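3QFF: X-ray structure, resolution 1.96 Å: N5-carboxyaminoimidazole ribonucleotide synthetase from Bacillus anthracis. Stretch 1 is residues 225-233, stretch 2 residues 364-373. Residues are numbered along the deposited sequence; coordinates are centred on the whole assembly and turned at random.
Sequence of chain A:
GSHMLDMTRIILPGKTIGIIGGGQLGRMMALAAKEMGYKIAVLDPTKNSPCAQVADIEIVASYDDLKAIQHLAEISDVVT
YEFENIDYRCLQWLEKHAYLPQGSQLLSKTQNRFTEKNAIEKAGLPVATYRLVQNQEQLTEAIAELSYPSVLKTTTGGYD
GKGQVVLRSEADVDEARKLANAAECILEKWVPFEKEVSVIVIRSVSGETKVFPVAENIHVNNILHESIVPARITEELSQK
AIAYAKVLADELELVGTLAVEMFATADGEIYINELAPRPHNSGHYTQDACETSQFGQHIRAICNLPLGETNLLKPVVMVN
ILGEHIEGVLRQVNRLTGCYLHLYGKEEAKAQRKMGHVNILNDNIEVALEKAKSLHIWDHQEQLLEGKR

Stretch 1 225-233: HESIVPARI
Stretch 2 364-373: NIEVALEKAK

Residues 225-229 form the end of a β-strand, with phi/psi near -120/130 from Glu226 to Val229 but -105/-62 at His225. A cis peptide bond then leads into Pro230 (-68/143), and the chain leaves as loop through Ala231 and Arg232 (-83/71). The second stretch is helical from Ile365 to Lys373, phi/psi near -60/-40, with i+4 bonds such as Leu369 N to Ile365 O at 2.9 Å. Asn364 is its N-cap: OD1 accepts weak bonds from Glu366 N (2.7 Å, 130°) and Val367 N (3.5 Å, 146°). Strand and helix run nearly antiparallel, at 161°, their axes approaching to 9.8 Å; the register is set by Ile228 CA and Ile365 CA, 7.6 Å apart.

Alternation along the strand turns the CA-to-CB bonds of Glu226 and Ile228 toward the helix, while that of Val229 points away. Ile365, Leu369 and Ala372, spaced at helical intervals, point back. Ile228 (chi1 m, chi2 t) places CG2 3.6 Å from Ile365 CG2 and CD1 4.1 Å from Leu369 CD2, both apolar contacts. Ile365 (m, m) also brings CG1 to 4.1 Å from Pro230 CD and CD1 to 3.4 Å from Val229 O, so it packs against backbone as well as side chains.

Arg232 (m, t, m, chi4 173°) reaches the first helical turn. Its NH2 donates to Glu366 OE2 at 3.1 Å and 157°, a salt bridge made at the guanidinium edge, where the N-H bonds point. Leu369 (m, t) covers one face of that group, CD1 lying 3.5 Å from Arg232 NH2.

Glu226 (m, t, chi3 -27°) is buried: OE1 lies 3.7 Å from Leu369 CD2 and OE2 3.8 Å from Ala372 CB. A water donates to Glu226 OE2 (2.7 Å) and Leu369 O (2.8 Å), linking carboxylate to helix backbone. The interface buries 348 Å² in total.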

# COMPACT_ATOMS: atom_id res chain seq x y z
N HIS A 225 -19.99 10.32 3.06
CA HIS A 225 -19.66 11.02 1.81
C HIS A 225 -18.17 11.37 1.82
O HIS A 225 -17.43 10.89 0.96
CB HIS A 225 -20.54 12.28 1.66
CG HIS A 225 -20.10 13.22 0.58
ND1 HIS A 225 -19.81 12.80 -0.71
CD2 HIS A 225 -19.92 14.56 0.58
CE1 HIS A 225 -19.45 13.84 -1.44
NE2 HIS A 225 -19.51 14.92 -0.68
N GLU A 226 -17.76 12.19 2.79
CA GLU A 226 -16.39 12.66 2.94
C GLU A 226 -15.85 12.50 4.37
O GLU A 226 -16.59 12.66 5.34
CB GLU A 226 -16.29 14.14 2.56
CG GLU A 226 -16.32 14.38 1.06
CD GLU A 226 -16.40 15.85 0.68
OE1 GLU A 226 -16.91 16.66 1.48
OE2 GLU A 226 -15.94 16.18 -0.44
N SER A 227 -14.55 12.18 4.47
CA SER A 227 -13.80 12.31 5.72
C SER A 227 -12.68 13.33 5.53
O SER A 227 -11.93 13.28 4.54
CB SER A 227 -13.19 10.99 6.19
OG SER A 227 -14.20 10.03 6.34
N ILE A 228 -12.57 14.24 6.47
CA ILE A 228 -11.65 15.35 6.35
C ILE A 228 -10.67 15.29 7.50
O ILE A 228 -11.08 15.25 8.66
CB ILE A 228 -12.39 16.69 6.42
CG1 ILE A 228 -13.50 16.77 5.35
CG2 ILE A 228 -11.41 17.84 6.32
CD1 ILE A 228 -14.58 17.88 5.65
N VAL A 229 -9.37 15.32 7.19
CA VAL A 229 -8.34 15.17 8.19
C VAL A 229 -7.21 16.16 7.89
O VAL A 229 -6.65 16.13 6.79
CB VAL A 229 -7.78 13.72 8.21
CG1 VAL A 229 -7.03 13.44 9.51
CG2 VAL A 229 -8.91 12.71 8.01
N PRO A 230 -6.84 17.02 8.86
CA PRO A 230 -7.35 17.12 10.24
C PRO A 230 -8.79 17.60 10.29
O PRO A 230 -9.21 18.41 9.46
CB PRO A 230 -6.41 18.15 10.89
CG PRO A 230 -5.22 18.26 9.94
CD PRO A 230 -5.80 18.02 8.59
N ALA A 231 -9.57 17.06 11.22
CA ALA A 231 -10.94 17.55 11.44
C ALA A 231 -10.87 19.05 11.72
O ALA A 231 -9.95 19.52 12.38
CB ALA A 231 -11.59 16.80 12.62
N ARG A 232 -11.84 19.80 11.20
CA ARG A 232 -11.83 21.25 11.37
C ARG A 232 -12.45 21.63 12.73
O ARG A 232 -13.56 22.17 12.81
CB ARG A 232 -12.52 21.94 10.19
CG ARG A 232 -11.81 21.66 8.84
CD ARG A 232 -12.59 22.18 7.62
NE ARG A 232 -13.84 21.45 7.42
CZ ARG A 232 -14.77 21.77 6.51
NH1 ARG A 232 -15.87 21.03 6.42
NH2 ARG A 232 -14.61 22.82 5.70
N ILE A 233 -11.71 21.33 13.79
CA ILE A 233 -12.17 21.53 15.16
C ILE A 233 -11.04 22.10 16.01
O ILE A 233 -9.88 22.07 15.59
CB ILE A 233 -12.71 20.20 15.79
CG1 ILE A 233 -11.61 19.12 15.82
CG2 ILE A 233 -13.96 19.69 15.06
CD1 ILE A 233 -12.05 17.79 16.37
N ASN A 364 -3.46 22.19 1.76
CA ASN A 364 -4.60 22.96 2.26
C ASN A 364 -5.90 22.17 2.10
O ASN A 364 -6.28 21.79 0.99
CB ASN A 364 -4.65 24.36 1.60
CG ASN A 364 -5.84 25.21 2.05
OD1 ASN A 364 -6.93 24.69 2.33
ND2 ASN A 364 -5.65 26.52 2.10
N ILE A 365 -6.57 21.92 3.22
CA ILE A 365 -7.80 21.11 3.21
C ILE A 365 -8.91 21.69 2.33
O ILE A 365 -9.64 20.94 1.65
CB ILE A 365 -8.31 20.82 4.64
CG1 ILE A 365 -7.58 19.61 5.23
CG2 ILE A 365 -9.82 20.56 4.66
CD1 ILE A 365 -7.90 18.29 4.53
N GLU A 366 -9.05 23.02 2.32
CA GLU A 366 -10.10 23.66 1.52
C GLU A 366 -9.87 23.48 0.01
O GLU A 366 -10.81 23.43 -0.76
CB GLU A 366 -10.25 25.15 1.89
CG GLU A 366 -10.59 25.43 3.37
CD GLU A 366 -11.93 24.85 3.84
OE1 GLU A 366 -12.91 24.83 3.04
OE2 GLU A 366 -12.02 24.44 5.02
N VAL A 367 -8.60 23.36 -0.39
CA VAL A 367 -8.27 23.14 -1.79
C VAL A 367 -8.69 21.72 -2.20
O VAL A 367 -9.27 21.53 -3.28
CB VAL A 367 -6.76 23.38 -2.04
CG1 VAL A 367 -6.37 23.02 -3.47
CG2 VAL A 367 -6.42 24.86 -1.76
N ALA A 368 -8.45 20.75 -1.32
CA ALA A 368 -8.91 19.38 -1.53
C ALA A 368 -10.43 19.29 -1.62
O ALA A 368 -10.97 18.59 -2.49
CB ALA A 368 -8.37 18.46 -0.43
N LEU A 369 -11.11 20.01 -0.73
CA LEU A 369 -12.58 20.07 -0.80
C LEU A 369 -13.06 20.62 -2.13
O LEU A 369 -13.99 20.08 -2.74
CB LEU A 369 -13.16 20.86 0.38
CG LEU A 369 -13.15 20.14 1.73
CD1 LEU A 369 -13.60 21.08 2.84
CD2 LEU A 369 -14.02 18.89 1.69
N GLU A 370 -12.41 21.69 -2.58
CA GLU A 370 -12.75 22.32 -3.85
C GLU A 370 -12.49 21.38 -5.02
O GLU A 370 -13.29 21.31 -5.96
CB GLU A 370 -11.96 23.62 -4.02
CG GLU A 370 -12.77 24.76 -4.59
CD GLU A 370 -11.91 25.80 -5.29
OE1 GLU A 370 -11.06 25.40 -6.13
OE2 GLU A 370 -12.07 27.01 -5.00
N LYS A 371 -11.39 20.64 -4.95
CA LYS A 371 -11.07 19.66 -5.99
C LYS A 371 -12.20 18.65 -6.21
O LYS A 371 -12.60 18.41 -7.35
CB LYS A 371 -9.74 18.94 -5.70
CG LYS A 371 -9.37 17.90 -6.77
CD LYS A 371 -8.94 18.55 -8.09
CE LYS A 371 -8.80 17.47 -9.17
NZ LYS A 371 -8.51 18.02 -10.52
N ALA A 372 -12.72 18.08 -5.13
CA ALA A 372 -13.86 17.16 -5.22
C ALA A 372 -15.09 17.81 -5.88
O ALA A 372 -15.70 17.21 -6.77
CB ALA A 372 -14.23 16.61 -3.83
N LYS A 373 -15.43 19.02 -5.46
CA LYS A 373 -16.55 19.76 -6.06
C LYS A 373 -16.35 19.96 -7.56
O LYS A 373 -17.24 19.66 -8.36
CB LYS A 373 -16.71 21.13 -5.39
CG LYS A 373 -17.63 21.16 -4.19
CD LYS A 373 -17.82 22.59 -3.68
CE LYS A 373 -16.92 22.90 -2.50
NZ LYS A 373 -17.46 22.27 -1.25
O HOH W 1 -16.05 18.67 -1.40